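Side-chain contacts in ecto-NAD+ glycohydrolase (CD38 molecule) (Bos taurus, PDB 3GC6), which belongs to the ADP-ribosyl cyclase family, as a disulfide-rich, glycosylated ecto-protein that pairs a helical region with a parallel four-stranded sheet: residues K91-E96 / L238-F243; T105-L110 / L114-R119. The protein carries 1 engineered substitution. All blocks are in the same frame, centred on the assembly; numbering follows the deposited sequence.

Interactions 1 and 2 lie about 19 Å apart, centre to centre. Interaction 1 sets the start of helix 91-101 against the C-terminal helix 240-244, over a parallel sheet running 85-88, 164-170, 196-203, 231-239. Interaction 2 comes soon after 91-96 and well before 238-243, where the loop leaving helix 91-101 turns into the short helix 110-115, and so it is nested inside the long loop that interaction 1 closes. That loop packs back on helix 91-101, and the two contacts meet directly: Lys91 reaches Asp116 in a long, weak ion pair, and His95 packs on Thr105 and Glu107. Helix 91-101 thus touches both the sheet and the loop around helix 110-115.

Interaction 1: K91-E96 / L238-F243; sequences KELAHE and LSRDQF. With NAG (2-acetamido-2-deoxy-beta-D-glucopyranose), chain C.
Leu93 touches both Arg240 and Phe243, reaching across from helix 91-101 to the first turn of helix 240-244. Its CG stands anti to the backbone N (chi1 174°), turned toward helix 240-244, and Leu93 CD1 lies at the ring edge, 4.0 Å from Phe243 CD2. Val168 and Val202 of the central sheet also touch this leucine and the Phe243 ring. Arg240 runs past the same leucine, crossing it obliquely, its chain extended from CG to NE, with NH1 3.8 Å from Leu93 CB. The acetamide methyl C8 of the N-acetylglucosamine lies over one face of the guanidinium, 3.5 Å above its plane and offset toward the rim. At the edge, Arg240 NH2 gives a bent, weak hydrogen bond to NAG O3 (2.7 Å, 120°), while its salt bridge goes to Asp204, which also bonds the sugar. One water accepts from Leu93 N at 2.9 Å and, weakly, from Arg240 NH1, and donates to NAG O7. At the start of helix 240-244, Ser239 and Gln242 form a capping box. Arginine thus serves two chemistries: its aliphatic stem adjoins the leucine, and its charged end, probably kept in place by Asp204, packs against and bonds the attached sugar.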
loop_
_atom_site.group_PDB
_atom_site.type_symbol
_atom_site.label_atom_id
_atom_site.label_comp_id
_atom_site.label_asym_id
_atom_site.label_seq_id
_atom_site.Cartn_x
_atom_site.Cartn_y
_atom_site.Cartn_z
ATOM N N LYS A 91 8.707 22.396 -16.321
ATOM C CA LYS A 91 8.486 21.579 -15.128
ATOM C C LYS A 91 7.313 22.062 -14.288
ATOM O O LYS A 91 6.428 21.288 -13.945
ATOM C CB LYS A 91 9.735 21.555 -14.245
ATOM C CG LYS A 91 9.571 20.607 -13.071
ATOM C CD LYS A 91 10.880 20.379 -12.327
ATOM C CE LYS A 91 10.696 19.359 -11.196
ATOM N NZ LYS A 91 10.427 17.961 -11.669
ATOM N N GLU A 92 7.329 23.328 -13.913
ATOM C CA GLU A 92 6.290 23.827 -13.000
ATOM C C GLU A 92 4.880 23.764 -13.639
ATOM O O GLU A 92 3.910 23.282 -13.044
ATOM C CB GLU A 92 6.635 25.255 -12.532
ATOM C CG GLU A 92 7.699 25.331 -11.401
ATOM C CD GLU A 92 9.147 25.110 -11.872
ATOM O OE1 GLU A 92 9.364 25.119 -13.104
ATOM O OE2 GLU A 92 10.063 24.915 -11.026
ATOM N N LEU A 93 4.785 24.233 -14.870
ATOM C CA LEU A 93 3.489 24.261 -15.548
ATOM C C LEU A 93 2.952 22.854 -15.784
ATOM O O LEU A 93 1.766 22.603 -15.572
ATOM C CB LEU A 93 3.620 24.983 -16.880
ATOM C CG LEU A 93 2.354 24.939 -17.724
ATOM C CD1 LEU A 93 1.164 25.677 -17.093
ATOM C CD2 LEU A 93 2.706 25.478 -19.120
ATOM N N ALA A 94 3.823 21.950 -16.238
ATOM C CA ALA A 94 3.374 20.604 -16.584
ATOM C C ALA A 94 2.818 19.895 -15.360
ATOM O O ALA A 94 1.809 19.185 -15.446
ATOM C CB ALA A 94 4.537 19.772 -17.225
ATOM N N HIS A 95 3.457 20.108 -14.217
ATOM C CA HIS A 95 3.011 19.407 -13.008
ATOM C C HIS A 95 1.736 20.030 -12.453
ATOM O O HIS A 95 0.842 19.312 -12.003
ATOM C CB HIS A 95 4.168 19.250 -12.032
ATOM C CG HIS A 95 5.291 18.426 -12.605
ATOM N ND1 HIS A 95 5.312 17.041 -12.546
ATOM C CD2 HIS A 95 6.400 18.783 -13.305
ATOM C CE1 HIS A 95 6.392 16.584 -13.158
ATOM N NE2 HIS A 95 7.070 17.619 -13.627
ATOM N N GLU A 96 1.613 21.350 -12.584
ATOM C CA GLU A 96 0.337 21.997 -12.220
ATOM C C GLU A 96 -0.795 21.460 -13.101
ATOM O O GLU A 96 -1.873 21.104 -12.612
ATOM C CB GLU A 96 0.445 23.525 -12.314
ATOM C CG GLU A 96 -0.844 24.281 -11.922
ATOM C CD GLU A 96 -1.294 24.049 -10.484
ATOM O OE1 GLU A 96 -0.488 23.561 -9.650
ATOM O OE2 GLU A 96 -2.474 24.385 -10.202
ATOM N N LEU A 238 -0.693 30.055 -26.657
ATOM C CA LEU A 238 -1.516 29.995 -25.426
ATOM C C LEU A 238 -0.682 30.429 -24.245
ATOM O O LEU A 238 0.450 29.978 -24.076
ATOM C CB LEU A 238 -1.964 28.534 -25.135
ATOM C CG LEU A 238 -2.974 27.897 -26.071
ATOM C CD1 LEU A 238 -3.037 26.405 -25.767
ATOM C CD2 LEU A 238 -4.355 28.532 -25.920
ATOM N N SER A 239 -1.237 31.290 -23.385
ATOM C CA SER A 239 -0.582 31.606 -22.133
ATOM C C SER A 239 -0.825 30.453 -21.166
ATOM O O SER A 239 -1.683 29.586 -21.414
ATOM C CB SER A 239 -1.190 32.890 -21.519
ATOM O OG SER A 239 -2.543 32.642 -21.169
ATOM N N ARG A 240 -0.140 30.479 -20.027
ATOM C CA ARG A 240 -0.405 29.481 -18.990
ATOM C C ARG A 240 -1.885 29.395 -18.598
ATOM O O ARG A 240 -2.457 28.306 -18.504
ATOM C CB ARG A 240 0.428 29.756 -17.740
ATOM C CG ARG A 240 1.915 29.609 -17.946
ATOM C CD ARG A 240 2.649 29.831 -16.629
ATOM N NE ARG A 240 4.074 30.077 -16.833
ATOM C CZ ARG A 240 5.040 29.341 -16.296
ATOM N NH1 ARG A 240 4.745 28.307 -15.511
ATOM N NH2 ARG A 240 6.308 29.647 -16.543
ATOM N N ASP A 241 -2.511 30.542 -18.346
ATOM C CA ASP A 241 -3.913 30.523 -17.916
ATOM C C ASP A 241 -4.832 30.049 -19.033
ATOM O O ASP A 241 -5.795 29.309 -18.765
ATOM C CB ASP A 241 -4.358 31.902 -17.422
ATOM C CG ASP A 241 -3.685 32.294 -16.115
ATOM O OD1 ASP A 241 -3.103 31.420 -15.430
ATOM O OD2 ASP A 241 -3.764 33.494 -15.746
ATOM N N GLN A 242 -4.561 30.462 -20.278
ATOM C CA GLN A 242 -5.399 29.986 -21.391
ATOM C C GLN A 242 -5.284 28.470 -21.519
ATOM O O GLN A 242 -6.282 27.780 -21.712
ATOM C CB GLN A 242 -4.991 30.637 -22.718
ATOM C CG GLN A 242 -5.322 32.122 -22.756
ATOM C CD GLN A 242 -4.788 32.786 -23.976
ATOM O OE1 GLN A 242 -3.657 32.528 -24.412
ATOM N NE2 GLN A 242 -5.595 33.682 -24.543
ATOM N N PHE A 243 -4.067 27.956 -21.380
ATOM C CA PHE A 243 -3.814 26.522 -21.489
ATOM C C PHE A 243 -4.565 25.765 -20.397
ATOM O O PHE A 243 -5.281 24.771 -20.648
ATOM C CB PHE A 243 -2.306 26.279 -21.358
ATOM C CG PHE A 243 -1.919 24.825 -21.199
ATOM C CD1 PHE A 243 -2.235 23.895 -22.179
ATOM C CD2 PHE A 243 -1.219 24.400 -20.072
ATOM C CE1 PHE A 243 -1.879 22.572 -22.055
ATOM C CE2 PHE A 243 -0.864 23.058 -19.921
ATOM C CZ PHE A 243 -1.196 22.138 -20.899
HETATM C C1 NAG C . 10.089 28.440 -20.176
HETATM C C2 NAG C . 9.184 28.450 -18.934
HETATM C C3 NAG C . 9.710 29.487 -17.925
HETATM C C4 NAG C . 11.224 29.410 -17.684
HETATM C C5 NAG C . 11.954 29.330 -19.023
HETATM C C6 NAG C . 13.473 29.130 -18.876
HETATM C C7 NAG C . 6.831 27.829 -19.276
HETATM C C8 NAG C . 5.512 28.243 -19.850
HETATM N N2 NAG C . 7.795 28.768 -19.282
HETATM O O3 NAG C . 8.995 29.398 -16.709
HETATM O O4 NAG C . 11.667 30.565 -16.955
HETATM O O5 NAG C . 11.427 28.230 -19.747
HETATM O O6 NAG C . 13.747 28.024 -18.038
HETATM O O7 NAG C . 6.987 26.691 -18.822
HETATM O O HOH W 1 6.910 25.772 -16.161
#

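Interaction 2: T105-L110 / L114-R119; sequences TLEDTL and LADGLR
Glu107 holds CG anti to its carbonyl carbon (chi1 -62°), which sets CG, like CB, beside Asp116; a bend at chi2 then turns the carboxylate off toward Trp87, whose NE1 bonds OE1, although the position of OE1 is somewhat doubtful. Asp116 answers with CG anti to its own backbone N (chi1 -166°), an arrangement that holds its carboxylate out against the glutamate's methylenes: OD1 lies 3.7 Å from Glu107 CG, and OD2 3.8 Å from Glu107 CB. The two side chains cross at about a right angle, with their carboxylate planes 47° apart. The acidic ends stay separated, Glu107 OE2 and Asp116 OD1 being 5.2 Å from each other, and waters mediate between the residues. One water donates to Glu107 O and Asp116 OD2; a second donates to Asp116 OD1 at 2.8 Å and only weakly to Glu107 OE2. The nearby positive charge of Lys91 would probably ease the like charges.

The contact spans the short helix 110-115 from its start to its end. Thr109 is the N-cap: its OG1 caps Gly112 N and also donates to Leu106 O (2.7 Å), a carbonyl that takes Thr109 N as well. The helical bond from Leu114 N to Leu110 O follows (2.9 Å), and a type II turn from Ala115 to Leu118 leads the chain away, with Gly117 at positive phi. On the helix itself Leu110 and Leu114 run side by side, pointing the same way, their CD2 methyls 3.9 Å apart; Tyr31 and Thr32 of helix 20-35 pack on Leu110. Before the helix, Asp108 folds back to accept from Thr105 N through the anti lone pair of OD2, tying the 3-10 turn 106-108 to the residue that precedes it.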
loop_
_atom_site.group_PDB
_atom_site.type_symbol
_atom_site.label_atom_id
_atom_site.label_comp_id
_atom_site.label_asym_id
_atom_site.label_seq_id
_atom_site.Cartn_x
_atom_site.Cartn_y
_atom_site.Cartn_z
ATOM N N THR A 105 2.509 12.709 -14.959
ATOM C CA THR A 105 3.852 12.837 -15.540
ATOM C C THR A 105 4.743 11.678 -15.057
ATOM O O THR A 105 4.320 10.887 -14.211
ATOM C CB THR A 105 4.566 14.150 -15.127
ATOM O OG1 THR A 105 4.821 14.135 -13.720
ATOM C CG2 THR A 105 3.689 15.379 -15.469
ATOM N N LEU A 106 5.979 11.655 -15.564
ATOM C CA LEU A 106 6.939 10.634 -15.144
ATOM C C LEU A 106 7.136 10.727 -13.635
ATOM O O LEU A 106 7.301 9.714 -12.965
ATOM C CB LEU A 106 8.262 10.853 -15.875
ATOM C CG LEU A 106 9.390 9.839 -15.610
ATOM C CD1 LEU A 106 8.919 8.442 -15.962
ATOM C CD2 LEU A 106 10.655 10.227 -16.372
ATOM N N GLU A 107 7.129 11.951 -13.112
ATOM C CA GLU A 107 7.357 12.161 -11.683
ATOM C C GLU A 107 6.150 11.813 -10.828
ATOM O O GLU A 107 6.212 11.891 -9.598
ATOM C CB GLU A 107 7.823 13.603 -11.445
ATOM C CG GLU A 107 9.130 13.951 -12.106
ATOM C CD GLU A 107 9.034 14.129 -13.628
ATOM O OE1 GLU A 107 7.948 14.459 -14.141
ATOM O OE2 GLU A 107 10.043 13.987 -14.325
ATOM N N ASP A 108 5.057 11.396 -11.474
ATOM C CA ASP A 108 3.864 10.950 -10.772
ATOM C C ASP A 108 3.736 9.417 -10.758
ATOM O O ASP A 108 2.776 8.874 -10.225
ATOM C CB ASP A 108 2.616 11.592 -11.387
ATOM C CG ASP A 108 2.615 13.106 -11.263
ATOM O OD1 ASP A 108 2.786 13.598 -10.105
ATOM O OD2 ASP A 108 2.416 13.807 -12.289
ATOM N N THR A 109 4.678 8.711 -11.409
ATOM C CA THR A 109 4.753 7.260 -11.265
ATOM C C THR A 109 5.372 6.966 -9.893
ATOM O O THR A 109 5.972 7.856 -9.278
ATOM C CB THR A 109 5.660 6.635 -12.365
ATOM O OG1 THR A 109 7.007 7.116 -12.260
ATOM C CG2 THR A 109 5.091 6.968 -13.762
ATOM N N LEU A 110 5.273 5.720 -9.418
ATOM C CA LEU A 110 5.856 5.404 -8.095
ATOM C C LEU A 110 7.349 5.745 -8.060
ATOM O O LEU A 110 7.829 6.507 -7.200
ATOM C CB LEU A 110 5.636 3.938 -7.759
ATOM C CG LEU A 110 5.961 3.488 -6.327
ATOM C CD1 LEU A 110 5.186 2.201 -5.979
ATOM C CD2 LEU A 110 7.460 3.255 -6.185
ATOM N N LEU A 114 9.393 8.684 -6.028
ATOM C CA LEU A 114 10.467 8.457 -5.049
ATOM C C LEU A 114 11.697 9.323 -5.356
ATOM O O LEU A 114 12.300 9.880 -4.448
ATOM C CB LEU A 114 10.917 6.997 -5.056
ATOM C CG LEU A 114 10.271 6.024 -4.095
ATOM C CD1 LEU A 114 8.794 6.262 -3.881
ATOM C CD2 LEU A 114 10.663 4.525 -4.406
ATOM N N ALA A 115 12.085 9.387 -6.639
ATOM C CA ALA A 115 13.391 9.933 -7.020
ATOM C C ALA A 115 13.389 11.428 -7.310
ATOM O O ALA A 115 14.423 12.050 -7.323
ATOM C CB ALA A 115 13.895 9.158 -8.249
ATOM N N ASP A 116 12.208 12.023 -7.508
ATOM C CA ASP A 116 12.135 13.405 -7.977
ATOM C C ASP A 116 12.901 14.332 -7.039
ATOM O O ASP A 116 12.649 14.326 -5.821
ATOM C CB ASP A 116 10.663 13.840 -8.000
ATOM C CG ASP A 116 10.435 15.133 -8.794
ATOM O OD1 ASP A 116 11.315 15.574 -9.539
ATOM O OD2 ASP A 116 9.324 15.680 -8.660
ATOM N N GLY A 117 13.815 15.117 -7.614
ATOM C CA GLY A 117 14.567 16.092 -6.824
ATOM C C GLY A 117 15.726 15.544 -6.017
ATOM O O GLY A 117 16.470 16.335 -5.406
ATOM N N LEU A 118 15.905 14.223 -6.003
ATOM C CA LEU A 118 16.992 13.633 -5.223
ATOM C C LEU A 118 18.269 13.432 -6.056
ATOM O O LEU A 118 18.247 13.454 -7.306
ATOM C CB LEU A 118 16.593 12.291 -4.616
ATOM C CG LEU A 118 15.258 12.279 -3.876
ATOM C CD1 LEU A 118 15.019 10.917 -3.191
ATOM C CD2 LEU A 118 15.234 13.410 -2.834
ATOM N N ARG A 119 19.372 13.248 -5.329
ATOM C CA ARG A 119 20.677 12.923 -5.896
ATOM C C ARG A 119 21.171 11.659 -5.218
ATOM O O ARG A 119 20.911 11.440 -4.037
ATOM C CB ARG A 119 21.662 14.065 -5.621
ATOM C CG ARG A 119 21.212 15.415 -6.161
ATOM C CD ARG A 119 21.078 15.346 -7.665
ATOM N NE ARG A 119 20.700 16.612 -8.286
ATOM C CZ ARG A 119 21.565 17.551 -8.650
ATOM N NH1 ARG A 119 22.867 17.371 -8.447
ATOM N NH2 ARG A 119 21.129 18.669 -9.219
HETATM O O HOH W 2 6.800 13.911 -7.749
HETATM O O HOH W 3 12.313 15.119 -12.160
#